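Local coordinates for secreted protein (PDB 5LXZ) that is a secreted copper-radical protein of the galactose oxidase-like AA5 family and probably acts as an oxidase, at residues A[357-369]-A[382-395]. The protein carries 1 engineered substitution. Sequence-based numbering, arbitrary orientation.
Sequences LPPAQDEKYMVIG and KTRIADLKADDPKF
Arg384 folds over the sheet face it shares with Val367 to the residue just past the end of the neighbouring strand, where NH1 gives Gly369 O a nearly straight 2.7 Å hydrogen bond, on a lone pair and within the guanidinium plane; NH2 adds a weak one. Val367 CG1 lies over one face of that guanidinium. Bends at chi2 (79°) and chi3 (132°) swing the group back over the partner strand. On the same face of the sheet, Leu388 CD1 packs 3.5 Å from Tyr365 CE1, the two side chains crossing at about a right angle. On the other face Met366 runs past Thr383, SD against its CG2, and its chain turns at chi3 (-85°) to bring CE to 3.6 Å from Ile385 CD1.

Between these two layers, strands 364-368 and 383-387 run antiparallel, with paired backbone bonds between Tyr365 and Ala386 and between Val367 and Arg384. Where strand 383-387 ends, Lys389 NZ gives Gln361 O a 2.7 Å hydrogen bond, its chain crossing Glu363 with CE 3.2 Å from Glu363 OE2; Gln305 N holds Glu363 OE1. Asp387 OD1 accepts from Lys389 N, an Asx turn.

Further out, Ser344 O holds Arg384 NE, while Asp345 O and Met348 O take NH2, so a leucine here would probably leave these carbonyls and Gly369 O without their donor. The pair forms the two inner strands of a four-stranded antiparallel propeller blade, flanked by 353-356 and 395-397; Phe302 and Phe310 of the preceding blade meet the Tyr365 ring, and Tyr441 in strand 438-442 of the next blade touches Met366 and Ile385.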
loop_
_atom_site.group_PDB
_atom_site.type_symbol
_atom_site.label_atom_id
_atom_site.label_comp_id
_atom_site.label_asym_id
_atom_site.label_seq_id
_atom_site.Cartn_x
_atom_site.Cartn_y
_atom_site.Cartn_z
ATOM N N LEU A 357 -10.999 11.266 -1.894
ATOM C CA LEU A 357 -11.746 11.984 -0.881
ATOM C C LEU A 357 -13.224 11.727 -0.958
ATOM O O LEU A 357 -13.762 11.478 -2.031
ATOM C CB LEU A 357 -11.508 13.485 -0.977
ATOM C CG LEU A 357 -10.072 13.932 -0.747
ATOM C CD1 LEU A 357 -9.950 15.416 -1.095
ATOM C CD2 LEU A 357 -9.639 13.694 0.685
ATOM N N PRO A 358 -13.900 11.796 0.201
ATOM C CA PRO A 358 -15.339 11.632 0.228
ATOM C C PRO A 358 -16.027 12.920 -0.228
ATOM O O PRO A 358 -15.545 14.000 0.134
ATOM C CB PRO A 358 -15.615 11.319 1.702
ATOM C CG PRO A 358 -14.531 11.926 2.460
ATOM C CD PRO A 358 -13.326 11.954 1.551
ATOM N N PRO A 359 -17.111 12.882 -1.019
ATOM C CA PRO A 359 -17.641 11.695 -1.661
ATOM C C PRO A 359 -16.888 11.358 -2.927
ATOM O O PRO A 359 -16.440 12.248 -3.651
ATOM C CB PRO A 359 -19.076 12.101 -1.995
ATOM C CG PRO A 359 -18.969 13.566 -2.278
ATOM C CD PRO A 359 -17.894 14.099 -1.359
ATOM N N ALA A 360 -16.809 10.062 -3.229
ATOM C CA ALA A 360 -16.090 9.567 -4.382
ATOM C C ALA A 360 -16.588 10.103 -5.706
ATOM O O ALA A 360 -15.840 10.181 -6.663
ATOM C CB ALA A 360 -16.106 8.057 -4.404
ATOM N N GLN A 361 -17.853 10.506 -5.744
ATOM C CA GLN A 361 -18.374 11.152 -6.936
ATOM C C GLN A 361 -17.511 12.314 -7.432
ATOM O O GLN A 361 -17.470 12.564 -8.639
ATOM C CB GLN A 361 -19.788 11.695 -6.675
ATOM C CG GLN A 361 -20.837 10.609 -6.716
ATOM C CD GLN A 361 -21.175 9.979 -5.366
ATOM O OE1 GLN A 361 -20.384 9.980 -4.409
ATOM N NE2 GLN A 361 -22.412 9.470 -5.267
ATOM N N ASP A 362 -16.896 13.046 -6.505
ATOM C CA ASP A 362 -16.181 14.272 -6.889
ATOM C C ASP A 362 -14.850 14.010 -7.573
ATOM O O ASP A 362 -14.301 14.918 -8.189
ATOM C CB ASP A 362 -16.009 15.157 -5.673
ATOM C CG ASP A 362 -17.339 15.688 -5.131
ATOM O OD1 ASP A 362 -18.418 15.518 -5.754
ATOM O OD2 ASP A 362 -17.286 16.253 -4.033
ATOM N N GLU A 363 -14.303 12.792 -7.469
ATOM C CA GLU A 363 -13.030 12.426 -8.135
ATOM C C GLU A 363 -11.898 13.338 -7.729
ATOM O O GLU A 363 -11.043 13.673 -8.547
ATOM C CB GLU A 363 -13.179 12.359 -9.662
ATOM C CG GLU A 363 -14.335 11.492 -10.114
ATOM C CD GLU A 363 -14.203 11.028 -11.559
ATOM O OE1 GLU A 363 -13.368 10.103 -11.848
ATOM O OE2 GLU A 363 -14.981 11.589 -12.407
ATOM N N LYS A 364 -11.883 13.696 -6.441
ATOM C CA LYS A 364 -10.779 14.439 -5.880
ATOM C C LYS A 364 -9.879 13.519 -5.068
ATOM O O LYS A 364 -10.346 12.823 -4.164
ATOM C CB LYS A 364 -11.276 15.577 -5.002
ATOM C CG LYS A 364 -11.974 16.681 -5.773
ATOM C CD LYS A 364 -12.336 17.835 -4.852
ATOM C CE LYS A 364 -13.147 18.897 -5.560
ATOM N NZ LYS A 364 -13.190 20.123 -4.707
ATOM N N TYR A 365 -8.595 13.516 -5.424
ATOM C CA TYR A 365 -7.610 12.607 -4.810
ATOM C C TYR A 365 -6.621 13.417 -4.032
ATOM O O TYR A 365 -6.183 14.443 -4.532
ATOM C CB TYR A 365 -6.889 11.809 -5.885
ATOM C CG TYR A 365 -7.713 10.794 -6.576
ATOM C CD1 TYR A 365 -8.539 11.132 -7.626
ATOM C CD2 TYR A 365 -7.724 9.491 -6.140
ATOM C CE1 TYR A 365 -9.319 10.174 -8.256
ATOM C CE2 TYR A 365 -8.525 8.551 -6.746
ATOM C CZ TYR A 365 -9.300 8.888 -7.792
ATOM O OH TYR A 365 -10.091 7.933 -8.428
ATOM N N MET A 366 -6.270 12.973 -2.844
ATOM C CA MET A 366 -5.294 13.648 -1.999
ATOM C C MET A 366 -4.119 12.740 -1.734
ATOM O O MET A 366 -4.287 11.580 -1.355
ATOM C CB MET A 366 -5.932 14.087 -0.712
ATOM C CG MET A 366 -4.941 14.762 0.219
ATOM S SD MET A 366 -5.579 15.056 1.889
ATOM C CE MET A 366 -6.338 16.546 1.483
ATOM N N VAL A 367 -2.912 13.258 -1.978
ATOM C CA VAL A 367 -1.648 12.627 -1.674
ATOM C C VAL A 367 -1.042 13.336 -0.445
ATOM O O VAL A 367 -1.055 14.567 -0.394
ATOM C CB VAL A 367 -0.713 12.683 -2.879
ATOM C CG1 VAL A 367 0.642 12.193 -2.507
ATOM C CG2 VAL A 367 -1.261 11.889 -4.056
ATOM N N ILE A 368 -0.646 12.552 0.524
ATOM C CA ILE A 368 -0.315 13.049 1.840
ATOM C C ILE A 368 1.092 12.618 2.221
ATOM O O ILE A 368 1.391 11.435 2.271
ATOM C CB ILE A 368 -1.290 12.471 2.907
ATOM C CG1 ILE A 368 -2.727 12.679 2.513
ATOM C CG2 ILE A 368 -1.016 13.056 4.284
ATOM C CD1 ILE A 368 -3.723 11.834 3.252
ATOM N N GLY A 369 1.945 13.573 2.549
ATOM C CA GLY A 369 3.249 13.299 3.075
ATOM C C GLY A 369 4.148 12.600 2.054
ATOM O O GLY A 369 4.014 12.850 0.855
ATOM N N LYS A 382 3.366 18.214 2.966
ATOM C CA LYS A 382 2.286 18.669 2.126
ATOM C C LYS A 382 1.203 17.648 1.888
ATOM O O LYS A 382 1.453 16.413 1.862
ATOM C CB LYS A 382 2.813 19.192 0.792
ATOM C CG LYS A 382 3.622 20.466 1.038
ATOM C CD LYS A 382 4.102 21.132 -0.227
ATOM C CE LYS A 382 4.594 22.555 0.114
ATOM N NZ LYS A 382 4.650 23.355 -1.121
ATOM N N THR A 383 0.018 18.188 1.662
ATOM C CA THR A 383 -1.030 17.492 0.952
ATOM C C THR A 383 -1.174 18.077 -0.417
ATOM O O THR A 383 -0.987 19.284 -0.623
ATOM C CB THR A 383 -2.395 17.464 1.669
ATOM O OG1 THR A 383 -2.928 18.767 1.762
ATOM C CG2 THR A 383 -2.247 16.852 3.028
ATOM N N ARG A 384 -1.509 17.229 -1.381
ATOM C CA ARG A 384 -1.667 17.667 -2.772
ATOM C C ARG A 384 -2.967 17.074 -3.266
ATOM O O ARG A 384 -3.149 15.873 -3.134
ATOM C CB ARG A 384 -0.484 17.269 -3.628
ATOM C CG ARG A 384 0.887 17.641 -3.064
ATOM C CD ARG A 384 1.383 16.695 -1.975
ATOM N NE ARG A 384 2.759 16.257 -2.178
ATOM C CZ ARG A 384 3.312 15.286 -1.479
ATOM N NH1 ARG A 384 2.664 14.756 -0.454
ATOM N NH2 ARG A 384 4.516 14.813 -1.803
ATOM N N ILE A 385 -3.825 17.877 -3.876
ATOM C CA ILE A 385 -5.161 17.448 -4.235
ATOM C C ILE A 385 -5.349 17.627 -5.721
ATOM O O ILE A 385 -5.068 18.722 -6.236
ATOM C CB ILE A 385 -6.210 18.254 -3.489
ATOM C CG1 ILE A 385 -6.037 18.093 -1.982
ATOM C CG2 ILE A 385 -7.584 17.815 -3.936
ATOM C CD1 ILE A 385 -6.896 18.996 -1.126
ATOM N N ALA A 386 -5.780 16.565 -6.413
ATOM C CA ALA A 386 -6.089 16.628 -7.828
ATOM C C ALA A 386 -7.556 16.379 -8.019
ATOM O O ALA A 386 -8.081 15.405 -7.506
ATOM C CB ALA A 386 -5.294 15.637 -8.624
ATOM N N ASP A 387 -8.213 17.234 -8.788
ATOM C CA ASP A 387 -9.617 17.102 -9.162
ATOM C C ASP A 387 -9.727 16.531 -10.571
ATOM O O ASP A 387 -9.480 17.252 -11.570
ATOM C CB ASP A 387 -10.317 18.460 -9.093
ATOM C CG ASP A 387 -11.809 18.372 -9.417
ATOM O OD1 ASP A 387 -12.266 17.405 -10.005
ATOM O OD2 ASP A 387 -12.485 19.363 -9.025
ATOM N N LEU A 388 -10.057 15.268 -10.690
ATOM C CA LEU A 388 -10.049 14.638 -11.980
ATOM C C LEU A 388 -11.288 14.878 -12.820
ATOM O O LEU A 388 -11.371 14.354 -13.936
ATOM C CB LEU A 388 -9.781 13.170 -11.832
ATOM C CG LEU A 388 -8.521 12.760 -11.134
ATOM C CD1 LEU A 388 -8.223 11.315 -11.396
ATOM C CD2 LEU A 388 -7.333 13.646 -11.461
ATOM N N LYS A 389 -12.234 15.654 -12.305
ATOM C CA LYS A 389 -13.346 16.122 -13.147
ATOM C C LYS A 389 -12.957 17.305 -14.021
ATOM O O LYS A 389 -13.653 17.588 -14.991
ATOM C CB LYS A 389 -14.612 16.370 -12.289
ATOM C CG LYS A 389 -15.327 15.032 -12.066
ATOM C CD LYS A 389 -16.728 15.026 -11.475
ATOM C CE LYS A 389 -17.301 13.614 -11.566
ATOM N NZ LYS A 389 -18.624 13.503 -10.917
ATOM N N ALA A 390 -11.852 17.986 -13.709
ATOM C CA ALA A 390 -11.379 19.089 -14.530
ATOM C C ALA A 390 -10.946 18.609 -15.924
ATOM O O ALA A 390 -10.474 17.455 -16.116
ATOM C CB ALA A 390 -10.258 19.838 -13.816
ATOM N N ASP A 391 -11.119 19.480 -16.921
ATOM C CA ASP A 391 -10.651 19.170 -18.288
ATOM C C ASP A 391 -9.135 19.089 -18.353
ATOM O O ASP A 391 -8.605 18.198 -19.027
ATOM C CB ASP A 391 -11.166 20.193 -19.312
ATOM C CG ASP A 391 -12.679 20.108 -19.513
ATOM O OD1 ASP A 391 -13.215 18.974 -19.573
ATOM O OD2 ASP A 391 -13.326 21.175 -19.603
ATOM N N ASP A 392 -8.465 20.020 -17.655
ATOM C CA ASP A 392 -7.008 20.021 -17.483
ATOM C C ASP A 392 -6.703 19.777 -15.987
ATOM O O ASP A 392 -6.508 20.724 -15.218
ATOM C CB ASP A 392 -6.382 21.350 -17.944
ATOM C CG ASP A 392 -6.308 21.473 -19.466
ATOM O OD1 ASP A 392 -7.162 20.869 -20.164
ATOM O OD2 ASP A 392 -5.384 22.178 -19.961
ATOM N N PRO A 393 -6.711 18.505 -15.570
ATOM C CA PRO A 393 -6.500 18.253 -14.144
ATOM C C PRO A 393 -5.107 18.593 -13.708
ATOM O O PRO A 393 -4.170 18.502 -14.510
ATOM C CB PRO A 393 -6.732 16.755 -14.012
ATOM C CG PRO A 393 -6.380 16.217 -15.342
ATOM C CD PRO A 393 -6.859 17.246 -16.310
ATOM N N LYS A 394 -4.986 18.987 -12.445
ATOM C CA LYS A 394 -3.704 19.296 -11.864
ATOM C C LYS A 394 -3.800 19.108 -10.371
ATOM O O LYS A 394 -4.904 19.139 -9.793
ATOM C CB LYS A 394 -3.270 20.726 -12.167
ATOM C CG LYS A 394 -4.182 21.770 -11.565
ATOM C CD LYS A 394 -3.884 23.207 -11.976
ATOM C CE LYS A 394 -4.959 24.144 -11.428
ATOM N NZ LYS A 394 -5.024 25.411 -12.204
ATOM N N PHE A 395 -2.648 18.895 -9.765
ATOM C CA PHE A 395 -2.506 18.963 -8.337
ATOM C C PHE A 395 -2.344 20.411 -7.873
ATOM O O PHE A 395 -1.629 21.204 -8.521
ATOM C CB PHE A 395 -1.341 18.142 -7.847
ATOM C CG PHE A 395 -1.606 16.674 -7.830
ATOM C CD1 PHE A 395 -2.175 16.071 -6.698
ATOM C CD2 PHE A 395 -1.241 15.893 -8.904
ATOM C CE1 PHE A 395 -2.387 14.719 -6.655
ATOM C CE2 PHE A 395 -1.481 14.510 -8.848
ATOM C CZ PHE A 395 -2.039 13.968 -7.725
HETATM O O HOH W 1 -14.889 17.455 -8.510
HETATM O O HOH W 2 -19.394 15.316 -8.389
#